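Local coordinates for beta-galactosidase (Bacillus circulans subsp. alkalophilus, PDB 3TTY), which hydrolyses terminal beta-galactose residues from galactosides, binds galactose in a TIM-barrel pocket and assembles as a trimer, at residues Ile528-Asp533 with Gly539-Gly544; Asp518-Gly523 with Asp564-Thr569. All coordinates share one frame; numbering follows the deposited sequence.

Contact 1 (Ile528-Asp533 with Gly539-Gly544)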
ATOM      1  N   ILE A 528      12.217 -33.742  -1.656  1.00 25.54           N
ATOM      2  CA  ILE A 528      12.314 -34.739  -0.603  1.00 25.12           C
ATOM      3  C   ILE A 528      12.449 -36.097  -1.283  1.00 31.36           C
ATOM      4  O   ILE A 528      11.550 -36.537  -2.011  1.00 33.24           O
ATOM      5  CB  ILE A 528      11.079 -34.707   0.307  1.00 23.65           C
ATOM      6  CG1 ILE A 528      11.040 -33.399   1.089  1.00 26.96           C
ATOM      7  CG2 ILE A 528      11.087 -35.868   1.279  1.00 23.11           C
ATOM      8  CD1 ILE A 528       9.742 -33.171   1.801  1.00 21.74           C
ATOM      9  N   VAL A 529      13.597 -36.737  -1.076  1.00 30.29           N
ATOM     10  CA  VAL A 529      13.922 -37.993  -1.741  1.00 27.61           C
ATOM     11  C   VAL A 529      14.015 -39.121  -0.740  1.00 25.13           C
ATOM     12  O   VAL A 529      14.974 -39.197   0.017  1.00 27.56           O
ATOM     13  CB  VAL A 529      15.281 -37.913  -2.439  1.00 30.72           C
ATOM     14  CG1 VAL A 529      15.594 -39.238  -3.147  1.00 28.95           C
ATOM     15  CG2 VAL A 529      15.314 -36.742  -3.408  1.00 29.86           C
ATOM     16  N   LEU A 530      13.028 -40.011  -0.734  1.00 24.46           N
ATOM     17  CA  LEU A 530      13.062 -41.129   0.198  1.00 29.29           C
ATOM     18  C   LEU A 530      14.217 -42.115  -0.013  1.00 31.47           C
ATOM     19  O   LEU A 530      14.565 -42.469  -1.141  1.00 31.74           O
ATOM     20  CB  LEU A 530      11.719 -41.843   0.250  1.00 26.08           C
ATOM     21  CG  LEU A 530      10.859 -41.111   1.272  1.00 24.49           C
ATOM     22  CD1 LEU A 530      10.000 -40.022   0.597  1.00 25.54           C
ATOM     23  CD2 LEU A 530      10.034 -42.081   2.069  1.00 25.14           C
ATOM     24  N   ARG A 531      14.819 -42.534   1.093  1.00 35.29           N
ATOM     25  CA  ARG A 531      15.938 -43.463   1.035  1.00 38.82           C
ATOM     26  C   ARG A 531      15.461 -44.789   0.471  1.00 38.88           C
ATOM     27  O   ARG A 531      16.153 -45.419  -0.331  1.00 33.38           O
ATOM     28  CB  ARG A 531      16.524 -43.672   2.424  1.00 36.33           C
ATOM     29  CG  ARG A 531      17.313 -42.490   2.938  1.00 41.46           C
ATOM     30  CD  ARG A 531      18.723 -42.524   2.407  1.00 46.33           C
ATOM     31  NE  ARG A 531      19.668 -41.995   3.384  1.00 47.22           N
ATOM     32  CZ  ARG A 531      20.059 -42.651   4.471  1.00 49.54           C
ATOM     33  NH1 ARG A 531      19.579 -43.865   4.731  1.00 47.98           N
ATOM     34  NH2 ARG A 531      20.928 -42.088   5.299  1.00 45.36           N
ATOM     35  N   GLN A 532      14.265 -45.193   0.890  1.00 36.99           N
ATOM     36  CA  GLN A 532      13.636 -46.413   0.402  1.00 40.00           C
ATOM     37  C   GLN A 532      12.138 -46.315   0.627  1.00 39.31           C
ATOM     38  O   GLN A 532      11.680 -45.518   1.446  1.00 36.54           O
ATOM     39  CB  GLN A 532      14.200 -47.640   1.122  1.00 34.01           C
ATOM     40  CG  GLN A 532      14.022 -47.599   2.629  1.00 42.26           C
ATOM     41  CD  GLN A 532      14.978 -48.532   3.372  1.00 54.46           C
ATOM     42  OE1 GLN A 532      16.168 -48.609   3.052  1.00 57.09           O
ATOM     43  NE2 GLN A 532      14.456 -49.244   4.368  1.00 54.04           N
ATOM     44  N   ASP A 533      11.371 -47.109  -0.108  1.00 37.37           N
ATOM     45  CA  ASP A 533       9.930 -47.093   0.065  1.00 39.85           C
ATOM     46  C   ASP A 533       9.665 -47.281   1.554  1.00 37.20           C
ATOM     47  O   ASP A 533      10.276 -48.127   2.201  1.00 40.24           O
ATOM     48  CB  ASP A 533       9.257 -48.192  -0.768  1.00 43.26           C
ATOM     49  CG  ASP A 533       9.337 -47.934  -2.279  1.00 44.49           C
ATOM     50  OD1 ASP A 533      10.062 -47.012  -2.713  1.00 43.86           O
ATOM     51  OD2 ASP A 533       8.671 -48.673  -3.044  1.00 47.14           O
ATOM     52  N   GLY A 539       9.634 -42.553  -3.509  1.00 33.01           N
ATOM     53  CA  GLY A 539      10.176 -41.687  -4.543  1.00 32.31           C
ATOM     54  C   GLY A 539      10.412 -40.266  -4.061  1.00 32.36           C
ATOM     55  O   GLY A 539      10.883 -40.055  -2.943  1.00 33.01           O
ATOM     56  N   SER A 540      10.072 -39.294  -4.905  1.00 29.72           N
ATOM     57  CA  SER A 540      10.353 -37.884  -4.641  1.00 33.38           C
ATOM     58  C   SER A 540       9.100 -37.066  -4.369  1.00 32.10           C
ATOM     59  O   SER A 540       8.035 -37.348  -4.924  1.00 34.54           O
ATOM     60  CB  SER A 540      11.095 -37.261  -5.827  1.00 31.86           C
ATOM     61  OG  SER A 540      12.392 -37.813  -5.954  1.00 38.43           O
ATOM     62  N   TYR A 541       9.236 -36.052  -3.516  1.00 30.40           N
ATOM     63  CA  TYR A 541       8.174 -35.058  -3.313  1.00 27.19           C
ATOM     64  C   TYR A 541       8.801 -33.667  -3.330  1.00 26.58           C
ATOM     65  O   TYR A 541      10.016 -33.532  -3.255  1.00 22.53           O
ATOM     66  CB  TYR A 541       7.443 -35.281  -1.990  1.00 25.15           C
ATOM     67  CG  TYR A 541       6.847 -36.659  -1.835  1.00 29.35           C
ATOM     68  CD1 TYR A 541       5.517 -36.910  -2.159  1.00 27.81           C
ATOM     69  CD2 TYR A 541       7.619 -37.716  -1.369  1.00 28.26           C
ATOM     70  CE1 TYR A 541       4.971 -38.177  -2.023  1.00 29.81           C
ATOM     71  CE2 TYR A 541       7.087 -38.983  -1.218  1.00 28.27           C
ATOM     72  CZ  TYR A 541       5.764 -39.210  -1.552  1.00 33.99           C
ATOM     73  OH  TYR A 541       5.243 -40.474  -1.412  1.00 26.37           O
ATOM     74  N   SER A 542       7.984 -32.628  -3.442  1.00 23.14           N
ATOM     75  CA  SER A 542       8.540 -31.281  -3.401  1.00 29.17           C
ATOM     76  C   SER A 542       8.440 -30.701  -1.995  1.00 26.68           C
ATOM     77  O   SER A 542       7.581 -31.110  -1.203  1.00 23.33           O
ATOM     78  CB  SER A 542       7.847 -30.371  -4.413  1.00 27.08           C
ATOM     79  OG  SER A 542       6.450 -30.396  -4.214  1.00 39.27           O
ATOM     80  N   CYS A 543       9.334 -29.770  -1.678  1.00 21.35           N
ATOM     81  CA  CYS A 543       9.233 -29.040  -0.421  1.00 25.41           C
ATOM     82  C   CYS A 543       9.698 -27.620  -0.661  1.00 24.06           C
ATOM     83  O   CYS A 543      10.311 -27.339  -1.683  1.00 28.16           O
ATOM     84  CB  CYS A 543      10.067 -29.703   0.675  1.00 21.88           C
ATOM     85  SG  CYS A 543      11.850 -29.610   0.391  1.00 25.65           S
ATOM     86  N   GLY A 544       9.417 -26.721   0.277  1.00 24.40           N
ATOM     87  CA  GLY A 544       9.703 -25.320   0.044  1.00 27.29           C
ATOM     88  C   GLY A 544       9.719 -24.408   1.255  1.00 25.43           C
ATOM     89  O   GLY A 544       9.677 -24.853   2.402  1.00 24.46           O
TER
HETATM   90  O   HOH W   1      11.498 -44.581  -2.249  1.00 33.35           O

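Contact 2 (Asp518-Gly523 with Asp564-Thr569)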
ATOM      1  N   ASP A 518      17.969 -22.378   5.574  1.00 21.36           N
ATOM      2  CA  ASP A 518      17.984 -21.688   4.292  1.00 22.44           C
ATOM      3  C   ASP A 518      16.585 -21.230   3.846  1.00 23.00           C
ATOM      4  O   ASP A 518      15.659 -22.034   3.742  1.00 21.13           O
ATOM      5  CB  ASP A 518      18.588 -22.601   3.233  1.00 22.99           C
ATOM      6  CG  ASP A 518      18.752 -21.908   1.902  1.00 26.84           C
ATOM      7  OD1 ASP A 518      19.092 -20.705   1.905  1.00 23.59           O
ATOM      8  OD2 ASP A 518      18.525 -22.564   0.862  1.00 25.95           O
ATOM      9  N   ALA A 519      16.440 -19.933   3.588  1.00 23.59           N
ATOM     10  CA  ALA A 519      15.183 -19.387   3.086  1.00 24.31           C
ATOM     11  C   ALA A 519      15.143 -19.417   1.553  1.00 27.45           C
ATOM     12  O   ALA A 519      16.024 -18.873   0.890  1.00 22.01           O
ATOM     13  CB  ALA A 519      14.982 -17.968   3.593  1.00 22.33           C
ATOM     14  N   LEU A 520      14.128 -20.066   0.989  1.00 24.84           N
ATOM     15  CA  LEU A 520      13.980 -20.100  -0.466  1.00 27.58           C
ATOM     16  C   LEU A 520      13.281 -18.846  -0.993  1.00 27.94           C
ATOM     17  O   LEU A 520      12.286 -18.383  -0.421  1.00 25.56           O
ATOM     18  CB  LEU A 520      13.213 -21.356  -0.906  1.00 24.31           C
ATOM     19  CG  LEU A 520      13.832 -22.687  -0.455  1.00 29.89           C
ATOM     20  CD1 LEU A 520      13.133 -23.856  -1.129  1.00 26.24           C
ATOM     21  CD2 LEU A 520      15.341 -22.718  -0.714  1.00 26.23           C
ATOM     22  N   LEU A 521      13.804 -18.294  -2.083  1.00 27.28           N
ATOM     23  CA  LEU A 521      13.126 -17.197  -2.756  1.00 29.87           C
ATOM     24  C   LEU A 521      11.820 -17.734  -3.346  1.00 32.16           C
ATOM     25  O   LEU A 521      11.710 -18.932  -3.605  1.00 33.18           O
ATOM     26  CB  LEU A 521      14.027 -16.598  -3.838  1.00 35.26           C
ATOM     27  CG  LEU A 521      14.904 -15.409  -3.428  1.00 36.38           C
ATOM     28  CD1 LEU A 521      15.694 -15.699  -2.157  1.00 32.91           C
ATOM     29  CD2 LEU A 521      15.843 -15.005  -4.562  1.00 39.50           C
ATOM     30  N   PRO A 522      10.819 -16.857  -3.542  1.00 34.30           N
ATOM     31  CA  PRO A 522       9.508 -17.291  -4.056  1.00 36.11           C
ATOM     32  C   PRO A 522       9.619 -18.084  -5.366  1.00 33.35           C
ATOM     33  O   PRO A 522      10.375 -17.704  -6.261  1.00 34.35           O
ATOM     34  CB  PRO A 522       8.759 -15.970  -4.290  1.00 32.53           C
ATOM     35  CG  PRO A 522       9.431 -14.977  -3.398  1.00 29.43           C
ATOM     36  CD  PRO A 522      10.873 -15.403  -3.300  1.00 33.06           C
ATOM     37  N   GLY A 523       8.890 -19.192  -5.463  1.00 34.92           N
ATOM     38  CA  GLY A 523       8.933 -20.016  -6.660  1.00 37.22           C
ATOM     39  C   GLY A 523      10.118 -20.970  -6.744  1.00 41.55           C
ATOM     40  O   GLY A 523      10.270 -21.695  -7.728  1.00 41.81           O
ATOM     41  N   ASP A 564      20.499 -28.416  -4.582  1.00 27.96           N
ATOM     42  CA  ASP A 564      21.162 -27.327  -3.872  1.00 28.25           C
ATOM     43  C   ASP A 564      22.365 -27.853  -3.085  1.00 27.82           C
ATOM     44  O   ASP A 564      22.603 -29.061  -3.058  1.00 29.00           O
ATOM     45  CB  ASP A 564      20.164 -26.613  -2.949  1.00 30.21           C
ATOM     46  CG  ASP A 564      20.214 -25.104  -3.094  1.00 30.52           C
ATOM     47  OD1 ASP A 564      21.315 -24.574  -3.348  1.00 27.63           O
ATOM     48  OD2 ASP A 564      19.152 -24.453  -2.962  1.00 34.21           O
ATOM     49  N   TYR A 565      23.117 -26.957  -2.445  1.00 26.32           N
ATOM     50  CA  TYR A 565      24.360 -27.354  -1.766  1.00 23.84           C
ATOM     51  C   TYR A 565      24.171 -28.344  -0.618  1.00 26.90           C
ATOM     52  O   TYR A 565      25.121 -29.031  -0.230  1.00 27.80           O
ATOM     53  CB  TYR A 565      25.162 -26.137  -1.294  1.00 23.82           C
ATOM     54  CG  TYR A 565      24.600 -25.434  -0.077  1.00 22.19           C
ATOM     55  CD1 TYR A 565      23.587 -24.492  -0.195  1.00 23.64           C
ATOM     56  CD2 TYR A 565      25.096 -25.705   1.192  1.00 26.77           C
ATOM     57  CE1 TYR A 565      23.080 -23.848   0.917  1.00 26.07           C
ATOM     58  CE2 TYR A 565      24.595 -25.071   2.311  1.00 27.74           C
ATOM     59  CZ  TYR A 565      23.588 -24.144   2.169  1.00 26.19           C
ATOM     60  OH  TYR A 565      23.094 -23.516   3.285  1.00 24.66           O
ATOM     61  N   TYR A 566      22.960 -28.426  -0.072  1.00 27.67           N
ATOM     62  CA  TYR A 566      22.687 -29.413   0.976  1.00 23.72           C
ATOM     63  C   TYR A 566      22.099 -30.726   0.444  1.00 27.41           C
ATOM     64  O   TYR A 566      21.627 -31.568   1.212  1.00 26.09           O
ATOM     65  CB  TYR A 566      21.811 -28.841   2.084  1.00 20.79           C
ATOM     66  CG  TYR A 566      20.762 -27.841   1.646  1.00 22.24           C
ATOM     67  CD1 TYR A 566      19.448 -28.233   1.402  1.00 21.25           C
ATOM     68  CD2 TYR A 566      21.078 -26.501   1.520  1.00 20.43           C
ATOM     69  CE1 TYR A 566      18.483 -27.310   1.028  1.00 22.73           C
ATOM     70  CE2 TYR A 566      20.124 -25.572   1.152  1.00 26.15           C
ATOM     71  CZ  TYR A 566      18.831 -25.975   0.904  1.00 26.29           C
ATOM     72  OH  TYR A 566      17.898 -25.027   0.531  1.00 26.37           O
ATOM     73  N   LYS A 567      22.140 -30.894  -0.871  1.00 25.22           N
ATOM     74  CA  LYS A 567      21.702 -32.129  -1.488  1.00 27.20           C
ATOM     75  C   LYS A 567      22.284 -33.334  -0.761  1.00 23.94           C
ATOM     76  O   LYS A 567      23.477 -33.373  -0.474  1.00 28.78           O
ATOM     77  CB  LYS A 567      22.134 -32.158  -2.954  1.00 30.29           C
ATOM     78  CG  LYS A 567      21.787 -33.457  -3.674  1.00 33.98           C
ATOM     79  CD  LYS A 567      22.360 -33.457  -5.078  1.00 37.94           C
ATOM     80  CE  LYS A 567      21.914 -34.682  -5.858  1.00 39.35           C
ATOM     81  NZ  LYS A 567      22.320 -34.565  -7.290  1.00 42.64           N
ATOM     82  N   GLY A 568      21.433 -34.308  -0.459  1.00 25.32           N
ATOM     83  CA  GLY A 568      21.874 -35.551   0.142  1.00 23.03           C
ATOM     84  C   GLY A 568      21.948 -35.513   1.659  1.00 34.31           C
ATOM     85  O   GLY A 568      22.422 -36.465   2.291  1.00 32.12           O
ATOM     86  N   THR A 569      21.489 -34.418   2.257  1.00 25.43           N
ATOM     87  CA  THR A 569      21.470 -34.328   3.713  1.00 21.29           C
ATOM     88  C   THR A 569      20.036 -34.588   4.172  1.00 24.78           C
ATOM     89  O   THR A 569      19.103 -34.481   3.375  1.00 27.44           O
ATOM     90  CB  THR A 569      22.017 -32.966   4.217  1.00 21.76           C
ATOM     91  OG1 THR A 569      21.278 -31.897   3.617  1.00 24.06           O
ATOM     92  CG2 THR A 569      23.499 -32.813   3.858  1.00 21.10           C
TER

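Contact 1 (Ile528-Asp533 with Gly539-Gly544)
Leu530 lays its CD1 methyl against the rim of the Tyr541 ring, 3.6 Å from CE2 and near the ring plane, so the aromatic edge rather than its face takes the methyl. The tyrosine hydroxyl is tied back to the backbone N of Arg538, which probably steadies the far end of the ring. On the same face of the sheet Ile528 reaches along to Cys543: with CG1 anti to its own carbonyl carbon (chi1 -67°), CD1 comes within 3.7 Å of Cys543 CB. Ala559 of the adjacent strand touches both Ile528 and Leu530.

Beneath these side chains runs an antiparallel beta hairpin. Ile528 and Tyr541 form a hydrogen-bonded pair, with Ile528 N 2.7 Å from Tyr541 O and Tyr541 N 2.8 Å from Ile528 O; Leu530 N to Gly539 O, 3.1 Å, adds a nearly straight bond at 167°. Val529 and Ser540 form the non-hydrogen-bonded pair on the other face, where Ser540 OG bonds Glu527. Toward the turn, a water donates to Asp533 OD1 and accepts from Gly539 N. Backbone bonds therefore hold the hairpin, which is largely apolar on the face of Ile528 and Tyr541 and mixed on the other, where Val529 sits beside Ser540.

Contact 2 (Asp518-Gly523 with Asp564-Thr569)
Asp518, one residue before the end of strand 512-519, extends its carboxylate to the phenol of Tyr566, whose OH donates to OD2 over 2.6 Å. With CG anti to the backbone N (chi1 -175°), the aspartate side chain meets the tyrosine at about a right angle; the carboxylate and ring planes stand 73° apart. OD2 lies at the ring edge, 3.4 Å from Tyr566 CE2, and receives the hydroxyl on its anti lone pair. OD1 is taken by a second subunit, through a salt bridge to its Arg323 and a bond from its Ala321 N, and the carbonyl O of Ala519 is hydrogen-bonded to Ser320 OG of the same subunit.

Asp564 OD2 comes within 4.3 Å of Asp518 OD2, and the same Arg323 of the second subunit also pairs with Asp564 OD1, probably easing the repulsion. This is a subunit interface in the trimerisation domain, and the loop 564-569 supplies its part through two successive beta turns, type I from Asp564 to Lys567 and type II from Tyr566 to Thr569. A phenylalanine in place of Tyr566 would probably leave Asp518 OD2 without its hydroxyl partner and the carboxylate less firmly oriented toward the neighbouring arginine.

Further along the chain, Leu520 sends its CD2 methyl to within 3.7 Å of Tyr566 OH, while Cys547 of strand 546-552 touches both side chains.

In the fold
Both contacts sit in the trimerisation domain, their centres about 14 Å apart and each about 33 Å from the centre of the chain. Along the sequence, 518-523 comes first, then both segments of contact 1, then 564-569, so contact 2 spans the hairpin. Strands 525-530 and 540-544 of contact 1 belong to the mixed sheet, whereas strand 512-519 of contact 2 pairs with 546-552 in a separate two-stranded sheet. The loop 564-569 connects strands 556-561 and 570-577 of the mixed sheet. The contacts meet where Gly544 CA packs 3.9 Å from Leu520 CD1. Thus contact 2, facing a second subunit, adjoins contact 1, whose two segments touch no other chain of the assembly.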